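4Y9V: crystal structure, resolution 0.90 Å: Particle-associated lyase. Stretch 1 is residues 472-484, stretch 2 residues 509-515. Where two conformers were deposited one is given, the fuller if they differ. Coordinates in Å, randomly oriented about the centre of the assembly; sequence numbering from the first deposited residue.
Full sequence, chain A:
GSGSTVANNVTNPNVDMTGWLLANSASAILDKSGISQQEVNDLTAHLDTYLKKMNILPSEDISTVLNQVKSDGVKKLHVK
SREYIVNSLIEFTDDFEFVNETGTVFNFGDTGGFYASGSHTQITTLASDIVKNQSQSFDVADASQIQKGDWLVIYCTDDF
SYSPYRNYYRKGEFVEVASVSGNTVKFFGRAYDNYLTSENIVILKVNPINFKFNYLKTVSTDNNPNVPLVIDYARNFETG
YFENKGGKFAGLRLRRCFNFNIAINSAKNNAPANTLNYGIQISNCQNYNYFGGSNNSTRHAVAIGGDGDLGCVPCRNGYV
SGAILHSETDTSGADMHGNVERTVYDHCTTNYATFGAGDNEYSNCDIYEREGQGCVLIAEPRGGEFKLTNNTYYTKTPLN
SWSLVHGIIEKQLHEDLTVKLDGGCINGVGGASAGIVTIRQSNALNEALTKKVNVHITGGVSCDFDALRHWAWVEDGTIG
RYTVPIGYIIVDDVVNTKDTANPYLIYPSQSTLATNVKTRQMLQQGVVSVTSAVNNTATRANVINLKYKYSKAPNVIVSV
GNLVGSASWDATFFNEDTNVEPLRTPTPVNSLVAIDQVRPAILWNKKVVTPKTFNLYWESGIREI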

# COMPACT_ATOMS: atom_id res chain seq x y z
N ALA A 472 19.09 10.06 14.54
CA ALA A 472 19.90 10.08 13.33
C ALA A 472 21.35 10.44 13.63
O ALA A 472 21.61 11.39 14.38
CB ALA A 472 19.35 11.09 12.32
N TRP A 473 22.27 9.73 12.97
CA TRP A 473 23.70 10.08 13.04
C TRP A 473 24.36 9.62 11.74
O TRP A 473 24.06 8.54 11.24
CB TRP A 473 24.37 9.40 14.22
CG TRP A 473 25.78 9.85 14.46
CD1 TRP A 473 26.29 11.12 14.39
CD2 TRP A 473 26.87 9.01 14.88
NE1 TRP A 473 27.62 11.13 14.72
CE2 TRP A 473 28.01 9.86 15.03
CE3 TRP A 473 27.01 7.64 15.13
CZ2 TRP A 473 29.25 9.35 15.43
CZ3 TRP A 473 28.23 7.14 15.52
CH2 TRP A 473 29.35 8.00 15.65
N VAL A 474 25.25 10.46 11.20
CA VAL A 474 26.05 10.18 10.01
C VAL A 474 27.47 10.64 10.33
O VAL A 474 27.64 11.79 10.71
CB VAL A 474 25.50 10.92 8.78
CG1 VAL A 474 26.38 10.66 7.57
CG2 VAL A 474 24.05 10.55 8.50
N GLU A 475 28.48 9.77 10.15
CA GLU A 475 29.83 10.18 10.50
C GLU A 475 30.86 9.24 9.85
O GLU A 475 30.59 8.06 9.59
CB GLU A 475 29.99 10.21 12.03
CG GLU A 475 31.30 10.87 12.53
CD GLU A 475 31.51 12.22 11.92
OE1 GLU A 475 30.97 13.22 12.45
OE2 GLU A 475 32.18 12.30 10.86
N ASP A 476 32.06 9.78 9.68
CA ASP A 476 33.19 8.97 9.22
C ASP A 476 33.53 7.89 10.27
O ASP A 476 33.17 8.01 11.44
CB ASP A 476 34.39 9.87 8.93
CG ASP A 476 35.48 9.22 8.08
OD1 ASP A 476 35.23 8.13 7.48
OD2 ASP A 476 36.61 9.79 8.04
N GLY A 477 34.27 6.89 9.83
CA GLY A 477 34.67 5.81 10.69
C GLY A 477 35.77 6.20 11.70
O GLY A 477 35.93 5.49 12.71
N THR A 478 36.48 7.26 11.40
CA THR A 478 37.44 7.90 12.30
C THR A 478 36.94 9.31 12.46
O THR A 478 36.85 10.06 11.47
CB THR A 478 38.87 7.87 11.74
OG1 THR A 478 39.35 6.53 11.72
CG2 THR A 478 39.79 8.69 12.62
N ILE A 479 36.60 9.70 13.69
CA ILE A 479 36.07 11.03 13.91
C ILE A 479 37.15 12.06 13.62
O ILE A 479 38.29 11.96 14.17
CB ILE A 479 35.59 11.21 15.38
CG1 ILE A 479 34.77 10.07 15.92
CG2 ILE A 479 34.97 12.59 15.52
CD1 ILE A 479 33.57 9.90 15.10
N GLY A 480 36.89 13.00 12.75
CA GLY A 480 37.85 14.01 12.38
C GLY A 480 38.75 13.67 11.24
O GLY A 480 39.60 14.49 10.87
N ARG A 481 38.61 12.51 10.63
CA ARG A 481 39.40 12.14 9.46
C ARG A 481 38.85 12.85 8.25
O ARG A 481 39.44 13.82 7.77
CB ARG A 481 39.47 10.62 9.32
CG ARG A 481 40.23 10.18 8.07
CD ARG A 481 40.26 8.68 7.89
NE ARG A 481 38.92 8.18 7.55
CZ ARG A 481 38.71 7.02 6.91
NH1 ARG A 481 39.72 6.24 6.58
NH2 ARG A 481 37.45 6.71 6.58
N TYR A 482 37.66 12.42 7.75
CA TYR A 482 36.97 13.12 6.71
C TYR A 482 35.62 13.57 7.25
O TYR A 482 35.03 12.96 8.13
CB TYR A 482 36.70 12.20 5.47
CG TYR A 482 37.96 11.60 4.92
CD1 TYR A 482 38.96 12.39 4.37
CD2 TYR A 482 38.22 10.23 4.98
CE1 TYR A 482 40.15 11.87 3.88
CE2 TYR A 482 39.39 9.67 4.52
CZ TYR A 482 40.35 10.50 3.98
OH TYR A 482 41.57 10.04 3.50
N THR A 483 35.09 14.63 6.62
CA THR A 483 33.66 14.94 6.75
C THR A 483 32.91 14.07 5.75
O THR A 483 33.26 14.03 4.56
CB THR A 483 33.43 16.43 6.47
OG1 THR A 483 34.04 17.14 7.56
CG2 THR A 483 31.98 16.76 6.40
N VAL A 484 31.87 13.39 6.22
CA VAL A 484 30.92 12.74 5.31
C VAL A 484 29.97 13.84 4.84
O VAL A 484 29.29 14.43 5.69
CB VAL A 484 30.15 11.61 5.99
CG1 VAL A 484 29.09 11.08 5.06
CG2 VAL A 484 31.12 10.51 6.44
N SER A 509 28.36 15.72 15.84
CA SER A 509 29.78 15.43 15.62
C SER A 509 30.16 16.17 14.35
O SER A 509 29.36 16.83 13.71
CB SER A 509 30.03 13.91 15.56
OG SER A 509 29.33 13.32 14.48
N GLN A 510 31.44 16.02 13.96
CA GLN A 510 31.96 16.84 12.86
C GLN A 510 31.04 16.85 11.64
O GLN A 510 30.75 17.93 11.09
CB GLN A 510 33.35 16.35 12.47
CG GLN A 510 33.93 17.10 11.29
CD GLN A 510 35.40 16.83 11.07
OE1 GLN A 510 36.17 16.84 12.01
NE2 GLN A 510 35.80 16.62 9.81
N SER A 511 30.64 15.68 11.16
CA SER A 511 29.88 15.70 9.90
C SER A 511 28.49 16.29 10.07
O SER A 511 28.03 17.00 9.16
CB SER A 511 29.78 14.28 9.31
OG SER A 511 31.07 13.80 8.92
N THR A 512 27.79 16.01 11.16
CA THR A 512 26.46 16.54 11.33
C THR A 512 26.46 18.05 11.67
O THR A 512 25.39 18.68 11.54
CB THR A 512 25.63 15.76 12.36
OG1 THR A 512 26.33 15.83 13.60
CG2 THR A 512 25.39 14.33 11.93
N LEU A 513 27.60 18.60 12.07
CA LEU A 513 27.72 20.01 12.42
C LEU A 513 28.44 20.81 11.34
O LEU A 513 28.68 22.03 11.53
CB LEU A 513 28.44 20.13 13.76
CG LEU A 513 27.70 19.55 14.97
CD1 LEU A 513 28.58 19.58 16.19
CD2 LEU A 513 26.40 20.29 15.16
N ALA A 514 28.82 20.22 10.24
CA ALA A 514 29.58 20.95 9.22
C ALA A 514 28.77 22.07 8.63
O ALA A 514 27.55 22.04 8.60
CB ALA A 514 30.06 19.95 8.15
N THR A 515 29.51 23.07 8.16
CA THR A 515 28.95 24.34 7.71
C THR A 515 27.75 24.23 6.81
O THR A 515 26.68 24.85 6.95
CB THR A 515 30.04 25.18 7.04
OG1 THR A 515 31.14 25.35 7.89
CG2 THR A 515 29.47 26.58 6.87
O HOH W 1 38.76 17.58 12.25
O HOH W 2 38.52 16.43 8.70
O HOH W 3 28.59 16.99 6.38

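How do the two backbones lie against each other? The first stretch opens as a strand, and the chain then loops back through Gly480 to Thr483 and Val484. The second stretch is a compact turn, its residues 510-512 helical in phi and psi but without the regular bonds, and it touches both the strand and the returning loop. The backbones come near at Thr483 and Ser511, whose CA atoms are 5.0 Å apart. No backbone-to-backbone hydrogen bond crosses the contact; each one uses at least one side chain, and together the stretches bury 501 Å².

Why does Ser511 matter so much? Buried and covered over 84 Å², it points its CA-to-CB bond toward the first stretch and, with chi1 in the m well, places its hydroxyl between the strand and the loop. Ser511 OG donates to Glu475 OE2 at 2.7 Å and accepts from Val484 N at 2.8 Å, so a single hydroxyl ties the two segments together. Its backbone contributes too: Ser511 N donates to Glu475 OE1 at 2.8 Å, nearly straight at 172°. Water 3 adds a further link, donating to both Val484 O and Ser511 O.

What does Glu475 gain by reaching into the turn? Its CA-to-CB bond runs sideways, but the carboxylate at its end comes close enough to collect donors with both oxygens. Besides Ser511 N, Glu475 OE1 accepts from Ser509 OG at a short 2.6 Å. Glu475 OE2, in addition to the Ser511 hydroxyl, takes the backbone Asp476 N at 2.8 Å within its own stretch. Four donors thus surround a buried acidic group, supplying the polar partners it has given up in solvent. Ser509 OG passes the network on, because it also accepts from Trp473 NE1 at 2.8 Å, lying at the edge of the indole and near its plane, where the N-H points.

How does Gln510 hold the outer side? Its nearly extended side chain, t at both chi1 and chi2, is covered over 83 Å² and reaches the loop with its amide. Gln510 NE2 donates to Thr483 OG1 at 2.9 Å and also to water 2, which in turn donates to Arg481 O. At the other end of the amide, Gln510 OE1 lies 3.3 Å from Gly480 CA and accepts from water 1. Glycine suits this bend: at its phi of 89° and psi of 2°, a CB would jam against the preceding carbonyl oxygen. Beyond the polar pairs, Thr483 CG2 packs 4.1 Å from Ala514 CB.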